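Local coordinates for ABC transporter, substrate binding protein (Polyamine) (PDB 4EQ7) that probably binds polyamines in the periplasm and hands them to an ABC transporter for uptake, as a solute-binding protein of the type 2 periplasmic-binding-protein fold, at residues 19-24 with 241-246; 98-103 with 263-268; 48-53 with 233-238. All coordinates share one frame; numbering follows the deposited sequence.

Contact 1: 19-24 with 241-246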
loop_
_atom_site.group_PDB
_atom_site.type_symbol
_atom_site.label_atom_id
_atom_site.label_comp_id
_atom_site.label_asym_id
_atom_site.label_seq_id
_atom_site.Cartn_x
_atom_site.Cartn_y
_atom_site.Cartn_z
ATOM N N ALA A 19 8.916 1.186 16.103
ATOM C CA ALA A 19 9.994 0.419 15.475
ATOM C C ALA A 19 11.137 1.268 14.928
ATOM O O ALA A 19 12.271 0.773 14.858
ATOM C CB ALA A 19 9.442 -0.443 14.354
ATOM N N TRP A 20 10.845 2.504 14.472
ATOM C CA TRP A 20 11.861 3.338 13.809
ATOM C C TRP A 20 12.285 4.549 14.600
ATOM O O TRP A 20 13.470 4.658 14.914
ATOM C CB TRP A 20 11.401 3.765 12.379
ATOM C CG TRP A 20 10.961 2.642 11.470
ATOM C CD1 TRP A 20 11.254 1.313 11.587
ATOM C CD2 TRP A 20 10.202 2.783 10.261
ATOM N NE1 TRP A 20 10.703 0.611 10.536
ATOM C CE2 TRP A 20 10.076 1.497 9.689
ATOM C CE3 TRP A 20 9.667 3.893 9.568
ATOM C CZ2 TRP A 20 9.400 1.276 8.474
ATOM C CZ3 TRP A 20 9.022 3.681 8.353
ATOM C CH2 TRP A 20 8.896 2.388 7.816
ATOM N N ALA A 21 11.341 5.480 14.886
ATOM C CA ALA A 21 11.640 6.741 15.585
ATOM C C ALA A 21 12.290 6.503 16.938
ATOM O O ALA A 21 13.252 7.191 17.303
ATOM C CB ALA A 21 10.370 7.573 15.759
ATOM N N GLU A 22 11.743 5.553 17.699
ATOM C CA GLU A 22 12.283 5.286 19.022
ATOM C C GLU A 22 13.679 4.708 18.946
ATOM O O GLU A 22 14.565 5.162 19.685
ATOM C CB GLU A 22 11.333 4.397 19.828
ATOM C CG GLU A 22 11.694 4.342 21.299
ATOM C CD GLU A 22 10.536 3.811 22.108
ATOM O OE1 GLU A 22 9.573 4.576 22.340
ATOM O OE2 GLU A 22 10.573 2.618 22.477
ATOM N N LYS A 23 13.886 3.735 18.042
ATOM C CA LYS A 23 15.199 3.111 17.857
ATOM C C LYS A 23 16.224 4.151 17.408
ATOM O O LYS A 23 17.342 4.175 17.935
ATOM C CB LYS A 23 15.123 1.920 16.889
ATOM C CG LYS A 23 14.745 0.574 17.554
ATOM C CD LYS A 23 13.303 0.523 18.085
ATOM C CE LYS A 23 12.891 -0.849 18.559
ATOM N NZ LYS A 23 11.505 -0.832 19.100
ATOM N N PHE A 24 15.813 5.057 16.492
ATOM C CA PHE A 24 16.660 6.135 15.982
ATOM C C PHE A 24 17.091 7.081 17.113
ATOM O O PHE A 24 18.263 7.464 17.169
ATOM C CB PHE A 24 15.934 6.912 14.864
ATOM C CG PHE A 24 16.796 7.925 14.147
ATOM C CD1 PHE A 24 17.754 7.518 13.221
ATOM C CD2 PHE A 24 16.626 9.284 14.367
ATOM C CE1 PHE A 24 18.552 8.454 12.560
ATOM C CE2 PHE A 24 17.392 10.222 13.668
ATOM C CZ PHE A 24 18.360 9.797 12.781
HETATM N N MSE A 241 18.617 11.042 5.960
HETATM C CA MSE A 241 19.202 9.860 5.309
HETATM C C MSE A 241 19.482 8.749 6.323
HETATM O O MSE A 241 19.228 7.581 6.028
HETATM C CB MSE A 241 20.490 10.208 4.539
HETATM C CG MSE A 241 20.301 11.275 3.478
HETATM SE SE MSE A 241 18.791 10.815 2.269
HETATM C CE MSE A 241 18.544 12.589 1.459
ATOM N N LYS A 242 20.036 9.112 7.502
ATOM C CA LYS A 242 20.327 8.151 8.575
ATOM C C LYS A 242 19.019 7.525 9.082
ATOM O O LYS A 242 18.978 6.320 9.320
ATOM C CB LYS A 242 21.060 8.848 9.738
ATOM C CG LYS A 242 22.539 9.144 9.419
ATOM C CD LYS A 242 23.289 9.728 10.619
ATOM C CE LYS A 242 23.191 11.239 10.721
ATOM N NZ LYS A 242 23.911 11.764 11.910
ATOM N N PHE A 243 17.955 8.328 9.218
ATOM C CA PHE A 243 16.653 7.793 9.668
ATOM C C PHE A 243 16.161 6.751 8.663
ATOM O O PHE A 243 15.769 5.643 9.053
ATOM C CB PHE A 243 15.624 8.918 9.835
ATOM C CG PHE A 243 14.269 8.385 10.247
ATOM C CD1 PHE A 243 13.921 8.289 11.590
ATOM C CD2 PHE A 243 13.354 7.943 9.290
ATOM C CE1 PHE A 243 12.695 7.735 11.970
ATOM C CE2 PHE A 243 12.130 7.400 9.671
ATOM C CZ PHE A 243 11.805 7.306 11.005
ATOM N N ILE A 244 16.231 7.101 7.346
ATOM C CA ILE A 244 15.811 6.174 6.294
ATOM C C ILE A 244 16.632 4.902 6.309
ATOM O O ILE A 244 16.062 3.818 6.214
ATOM C CB ILE A 244 15.736 6.862 4.902
ATOM C CG1 ILE A 244 14.602 7.904 4.909
ATOM C CG2 ILE A 244 15.528 5.818 3.801
ATOM C CD1 ILE A 244 14.560 8.842 3.714
ATOM N N ALA A 245 17.977 5.017 6.500
ATOM C CA ALA A 245 18.832 3.821 6.568
ATOM C C ALA A 245 18.396 2.933 7.745
ATOM O O ALA A 245 18.328 1.718 7.589
ATOM C CB ALA A 245 20.301 4.225 6.720
ATOM N N LEU A 246 18.053 3.529 8.892
ATOM C CA LEU A 246 17.606 2.727 10.044
ATOM C C LEU A 246 16.257 2.055 9.730
ATOM O O LEU A 246 16.119 0.844 9.900
ATOM C CB LEU A 246 17.490 3.595 11.307
ATOM C CG LEU A 246 17.196 2.824 12.604
ATOM C CD1 LEU A 246 17.993 3.390 13.743
ATOM C CD2 LEU A 246 15.691 2.865 12.945
#
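The ring of F24 takes F243 over one face: F243 CB stands 4.1 Å from the F24 ring centroid, a CH-pi contact. Beyond CB, the F243 ring turns its edge to that same F24 ring, a T-shaped pair with centroids 5.5 Å apart and planes at 71°. At the rim of F24, in its plane, lies K242 CB, while F24 CE1 comes within 3.4 Å of F243 N. The F243 ring has A21 CA at its own edge, and its CZ reaches W20 CB at 3.8 Å. F24 holds CG anti to the backbone N (chi1 -172°), which carries its ring across to F243 and K242; the F243 ring then lies alongside A21 and W20. Helices 10-28 and 237-247, layered beside the strands 3-6 and 32-35 of a periplasmic binding protein alpha/beta domain, run at 121° here with axes 9.8 Å apart; L3 of strand 3-6 touches both phenylalanines. L246 spreads its two branches on helix 10-28: CD1 lies at the edge of the F24 ring and packs on F24 CA, and CD2 comes to 3.5 Å from W20 O, the carbonyl that already accepts from F24 N. The indole itself points out of the contact, toward helix 250-260, and NE1 is bonded to A252 O.

Contact 2: 98-103 with 263-268; sequences SFYYSF and APVNIE
A single antiparallel bridge, Y100 with A263, joins a long strand to a segment that has no regular structure of its own. The pair is a hydrogen-bonded one: Y100 N gives to A263 O at 3.1 Å and A263 N gives to Y100 O at 2.8 Å, both nearly straight at the hydrogen (168° and 163°). In this periplasmic binding protein fold the bridge fixes the loop after helix 250-260 to strand 96-108, whose backbone also bonds to D226, A224 and I222 of strand 214-229. The end of the Y100 side chain then comes up against the loop. Its CG sits between the backbone N and the carbonyl carbon (chi1 88°), and the ring is laid against A263, whose CB lies over one face, 3.8 Å from the ring centroid, in a CH-pi contact. P264 O approaches the ring's edge in its plane, 3.3 Å from CE2, where the slightly positive C-H rim would suit a carbonyl oxygen. R89 makes a cation-pi contact with the same tyrosine. V265 divides its two methyls along the strand: CG1 rests 3.6 Å from F99 C and also meets the Y100 ring obliquely, while CG2 reaches the corner residue S98. Q253 of helix 250-260 joins the two chains again, accepting from V265 N through OE1 and donating to S98 O through NE2. Farther along the loop, N266 forms an Asx turn, its OD1 accepting from E268 N at 2.8 Å, in the carbonyl plane.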
loop_
_atom_site.group_PDB
_atom_site.type_symbol
_atom_site.label_atom_id
_atom_site.label_comp_id
_atom_site.label_asym_id
_atom_site.label_seq_id
_atom_site.Cartn_x
_atom_site.Cartn_y
_atom_site.Cartn_z
ATOM N N SER A 98 8.905 1.733 1.987
ATOM C CA SER A 98 8.638 1.924 3.415
ATOM C C SER A 98 8.127 0.578 3.948
ATOM O O SER A 98 8.503 0.133 5.030
ATOM C CB SER A 98 7.578 3.017 3.607
ATOM O OG SER A 98 7.193 3.145 4.971
ATOM N N PHE A 99 7.208 -0.033 3.173
ATOM C CA PHE A 99 6.590 -1.335 3.391
ATOM C C PHE A 99 5.859 -1.695 2.092
ATOM O O PHE A 99 5.602 -0.816 1.260
ATOM C CB PHE A 99 5.576 -1.264 4.569
ATOM C CG PHE A 99 4.382 -0.345 4.381
ATOM C CD1 PHE A 99 3.239 -0.784 3.706
ATOM C CD2 PHE A 99 4.358 0.917 4.961
ATOM C CE1 PHE A 99 2.139 0.064 3.540
ATOM C CE2 PHE A 99 3.238 1.750 4.821
ATOM C CZ PHE A 99 2.143 1.318 4.102
ATOM N N TYR A 100 5.494 -2.962 1.935
ATOM C CA TYR A 100 4.689 -3.366 0.799
ATOM C C TYR A 100 3.608 -4.332 1.212
ATOM O O TYR A 100 3.516 -4.732 2.381
ATOM C CB TYR A 100 5.503 -3.799 -0.424
ATOM C CG TYR A 100 5.909 -5.249 -0.498
ATOM C CD1 TYR A 100 5.259 -6.130 -1.357
ATOM C CD2 TYR A 100 7.023 -5.720 0.200
ATOM C CE1 TYR A 100 5.658 -7.462 -1.468
ATOM C CE2 TYR A 100 7.427 -7.050 0.102
ATOM C CZ TYR A 100 6.746 -7.915 -0.739
ATOM O OH TYR A 100 7.156 -9.217 -0.868
ATOM N N TYR A 101 2.738 -4.671 0.271
ATOM C CA TYR A 101 1.642 -5.559 0.598
ATOM C C TYR A 101 1.152 -6.147 -0.705
ATOM O O TYR A 101 1.564 -5.701 -1.783
ATOM C CB TYR A 101 0.512 -4.733 1.267
ATOM C CG TYR A 101 0.158 -3.470 0.499
ATOM C CD1 TYR A 101 -0.765 -3.500 -0.547
ATOM C CD2 TYR A 101 0.765 -2.255 0.798
ATOM C CE1 TYR A 101 -1.051 -2.358 -1.294
ATOM C CE2 TYR A 101 0.487 -1.106 0.057
ATOM C CZ TYR A 101 -0.435 -1.161 -0.977
ATOM O OH TYR A 101 -0.733 -0.028 -1.692
ATOM N N SER A 102 0.271 -7.134 -0.592
ATOM C CA SER A 102 -0.431 -7.706 -1.715
ATOM C C SER A 102 -1.909 -7.515 -1.492
ATOM O O SER A 102 -2.377 -7.713 -0.371
ATOM C CB SER A 102 -0.176 -9.212 -1.806
ATOM O OG SER A 102 1.033 -9.494 -2.486
ATOM N N PHE A 103 -2.665 -7.247 -2.573
ATOM C CA PHE A 103 -4.127 -7.318 -2.488
ATOM C C PHE A 103 -4.421 -8.769 -2.811
ATOM O O PHE A 103 -3.904 -9.302 -3.802
ATOM C CB PHE A 103 -4.817 -6.430 -3.508
ATOM C CG PHE A 103 -4.699 -4.977 -3.149
ATOM C CD1 PHE A 103 -5.444 -4.439 -2.100
ATOM C CD2 PHE A 103 -3.830 -4.142 -3.852
ATOM C CE1 PHE A 103 -5.336 -3.087 -1.769
ATOM C CE2 PHE A 103 -3.743 -2.786 -3.542
ATOM C CZ PHE A 103 -4.500 -2.266 -2.506
ATOM N N ALA A 263 4.344 -6.265 4.555
ATOM C CA ALA A 263 5.536 -7.037 4.216
ATOM C C ALA A 263 6.800 -6.165 4.242
ATOM O O ALA A 263 6.761 -4.979 3.879
ATOM C CB ALA A 263 5.359 -7.706 2.863
ATOM N N PRO A 264 7.936 -6.718 4.715
ATOM C CA PRO A 264 9.163 -5.897 4.770
ATOM C C PRO A 264 9.766 -5.657 3.395
ATOM O O PRO A 264 9.573 -6.461 2.486
ATOM C CB PRO A 264 10.100 -6.705 5.680
ATOM C CG PRO A 264 9.651 -8.132 5.526
ATOM C CD PRO A 264 8.176 -8.106 5.183
ATOM N N VAL A 265 10.455 -4.529 3.239
ATOM C CA VAL A 265 11.100 -4.115 1.985
ATOM C C VAL A 265 12.635 -4.296 2.040
ATOM O O VAL A 265 13.355 -3.790 1.182
ATOM C CB VAL A 265 10.668 -2.704 1.499
ATOM C CG1 VAL A 265 9.206 -2.702 1.044
ATOM C CG2 VAL A 265 10.895 -1.657 2.570
ATOM N N ASN A 266 13.108 -5.019 3.057
ATOM C CA ASN A 266 14.502 -5.428 3.213
ATOM C C ASN A 266 14.478 -6.947 2.999
ATOM O O ASN A 266 13.706 -7.660 3.646
ATOM C CB ASN A 266 15.073 -5.065 4.593
ATOM C CG ASN A 266 16.553 -5.408 4.715
ATOM O OD1 ASN A 266 16.953 -6.564 4.585
ATOM N ND2 ASN A 266 17.399 -4.411 4.935
ATOM N N ILE A 267 15.292 -7.430 2.064
ATOM C CA ILE A 267 15.355 -8.848 1.690
ATOM C C ILE A 267 15.886 -9.789 2.795
ATOM O O ILE A 267 15.701 -10.997 2.698
ATOM C CB ILE A 267 16.050 -9.044 0.307
ATOM C CG1 ILE A 267 17.572 -8.741 0.379
ATOM C CG2 ILE A 267 15.322 -8.224 -0.794
ATOM C CD1 ILE A 267 18.396 -8.976 -0.930
ATOM N N GLU A 268 16.494 -9.227 3.851
ATOM C CA GLU A 268 17.041 -9.979 4.995
ATOM C C GLU A 268 16.097 -9.989 6.199
ATOM O O GLU A 268 16.428 -10.591 7.221
ATOM C CB GLU A 268 18.405 -9.395 5.409
ATOM C CG GLU A 268 19.478 -9.574 4.350
ATOM C CD GLU A 268 20.882 -9.161 4.740
ATOM O OE1 GLU A 268 21.113 -8.855 5.931
ATOM O OE2 GLU A 268 21.758 -9.144 3.845
#

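Contact 3: 48-53 with 233-238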
loop_
_atom_site.group_PDB
_atom_site.type_symbol
_atom_site.label_atom_id
_atom_site.label_comp_id
_atom_site.label_asym_id
_atom_site.label_seq_id
_atom_site.Cartn_x
_atom_site.Cartn_y
_atom_site.Cartn_z
ATOM N N GLU A 48 8.100 24.434 -2.156
ATOM C CA GLU A 48 8.055 25.651 -2.976
ATOM C C GLU A 48 8.347 26.932 -2.193
ATOM O O GLU A 48 8.883 27.889 -2.765
ATOM C CB GLU A 48 6.722 25.741 -3.750
ATOM C CG GLU A 48 6.652 24.711 -4.870
ATOM C CD GLU A 48 5.350 24.597 -5.637
ATOM O OE1 GLU A 48 4.351 25.241 -5.238
ATOM O OE2 GLU A 48 5.330 23.847 -6.639
ATOM N N ALA A 49 8.008 26.949 -0.897
ATOM C CA ALA A 49 8.206 28.087 -0.010
ATOM C C ALA A 49 9.606 28.109 0.633
ATOM O O ALA A 49 9.956 29.089 1.298
ATOM C CB ALA A 49 7.140 28.070 1.080
ATOM N N ASN A 50 10.387 27.027 0.454
ATOM C CA ASN A 50 11.682 26.778 1.113
ATOM C C ASN A 50 11.475 26.840 2.639
ATOM O O ASN A 50 12.206 27.514 3.372
ATOM C CB ASN A 50 12.818 27.686 0.600
ATOM C CG ASN A 50 14.158 27.381 1.239
ATOM O OD1 ASN A 50 14.525 26.215 1.458
ATOM N ND2 ASN A 50 14.871 28.430 1.643
ATOM N N GLY A 51 10.392 26.196 3.073
ATOM C CA GLY A 51 9.990 26.133 4.465
ATOM C C GLY A 51 9.656 24.712 4.845
ATOM O O GLY A 51 8.624 24.459 5.463
ATOM N N VAL A 52 10.541 23.790 4.492
ATOM C CA VAL A 52 10.385 22.366 4.763
ATOM C C VAL A 52 10.368 22.067 6.265
ATOM O O VAL A 52 11.348 22.358 6.961
ATOM C CB VAL A 52 11.377 21.505 3.960
ATOM C CG1 VAL A 52 11.209 20.026 4.288
ATOM C CG2 VAL A 52 11.202 21.738 2.460
ATOM N N THR A 53 9.216 21.511 6.751
ATOM C CA THR A 53 8.962 21.127 8.148
ATOM C C THR A 53 8.833 19.600 8.303
ATOM O O THR A 53 8.785 19.117 9.431
ATOM C CB THR A 53 7.749 21.864 8.724
ATOM O OG1 THR A 53 6.617 21.564 7.919
ATOM C CG2 THR A 53 7.953 23.393 8.799
ATOM N N GLY A 233 14.771 20.559 0.170
ATOM C CA GLY A 233 14.908 21.727 1.028
ATOM C C GLY A 233 14.829 21.437 2.521
ATOM O O GLY A 233 14.791 22.384 3.311
ATOM N N THR A 234 14.815 20.123 2.938
ATOM C CA THR A 234 14.833 19.774 4.373
ATOM C C THR A 234 16.073 20.434 5.018
ATOM O O THR A 234 17.146 20.425 4.419
ATOM C CB THR A 234 14.915 18.241 4.633
ATOM O OG1 THR A 234 15.172 18.038 6.034
ATOM C CG2 THR A 234 16.024 17.544 3.834
ATOM N N LYS A 235 15.912 20.948 6.231
ATOM C CA LYS A 235 17.005 21.538 7.016
ATOM C C LYS A 235 17.750 20.434 7.779
ATOM O O LYS A 235 18.759 20.720 8.419
ATOM C CB LYS A 235 16.466 22.611 7.985
ATOM C CG LYS A 235 15.727 23.765 7.302
ATOM C CD LYS A 235 16.592 24.504 6.266
ATOM C CE LYS A 235 15.807 25.522 5.472
ATOM N NZ LYS A 235 16.611 26.095 4.360
ATOM N N ASN A 236 17.279 19.164 7.680
ATOM C CA ASN A 236 17.884 18.016 8.366
ATOM C C ASN A 236 18.206 16.857 7.443
ATOM O O ASN A 236 17.950 15.702 7.800
ATOM C CB ASN A 236 16.999 17.571 9.540
ATOM C CG ASN A 236 16.578 18.707 10.429
ATOM O OD1 ASN A 236 15.411 19.117 10.437
ATOM N ND2 ASN A 236 17.539 19.296 11.127
ATOM N N LYS A 237 18.855 17.151 6.298
ATOM C CA LYS A 237 19.184 16.172 5.266
ATOM C C LYS A 237 19.986 14.964 5.744
ATOM O O LYS A 237 19.598 13.823 5.458
ATOM C CB LYS A 237 19.852 16.842 4.042
ATOM C CG LYS A 237 19.900 15.960 2.803
ATOM C CD LYS A 237 20.582 16.663 1.634
ATOM C CE LYS A 237 20.862 15.708 0.506
ATOM N NZ LYS A 237 21.737 16.329 -0.520
ATOM N N ASP A 238 21.128 15.211 6.433
ATOM C CA ASP A 238 21.975 14.116 6.916
ATOM C C ASP A 238 21.189 13.227 7.882
ATOM O O ASP A 238 21.204 12.017 7.714
ATOM C CB ASP A 238 23.289 14.646 7.555
ATOM C CG ASP A 238 24.244 15.381 6.610
ATOM O OD1 ASP A 238 23.951 15.447 5.390
ATOM O OD2 ASP A 238 25.286 15.899 7.095
HETATM O O HOH W 1 13.437 20.588 7.539
#
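N50 and K235 reach toward each other from the two loops, their side chains crossing at about a right angle, so that K235 NZ stops 3.6 Å from N50 OD1, a loose polar approach at the surface. The lysine chain bends at chi2 (-58°), which folds its end back toward the asparagine. Beneath them V52 directs its CB toward the 233-234 backbone, and both methyls rest on it: CG1, anti to the backbone N (chi1 179°), lies 3.6 Å from T234 CA, and CG2 lies 3.6 Å from G233 C. CB itself sits against G233 O. A water ties the backbones together, giving to V52 O at 2.8 Å and taking from K235 N at 2.8 Å. T234 CB touches V52 CG1, and OG1 is held by others: it accepts from N236 N at 2.9 Å and is hydrogen-bonded to D55 OD1. G233, without a side chain, lets V52 CG2 settle on its backbone, and its amide is bonded to E74 OE2. N50, just after helix 40-48, completes a Schellman motif, and the ST turn of T234 runs into N236, the N-cap residue of helix 237-247: the contact joins a helix C-terminal cap to the turn leading into another helix.

In the fold
From the N terminus, helix 10-28 supplies the first half of contact 1, the loop after helix 40-48 that of contact 3, and strand 96-108 that of contact 2. The chain then returns: 233-238 closes contact 3, 241-246 closes contact 1 and 263-268 closes contact 2. Contact 3 therefore nests within contact 1, and contact 2 crosses both. Contact 1 joins two helices flanking the sheet; contact 3 ties the loop after helix 40-48 to the turn before helix 237-247, which contact 1 also uses; contact 2 ties strand 96-108 to the loop after helix 250-260. Contacts 1 and 2 touch, W20 CH2 packing 3.4 Å from S98 OG; contact 3 stays about 16 Å from contact 2 at the nearest atoms.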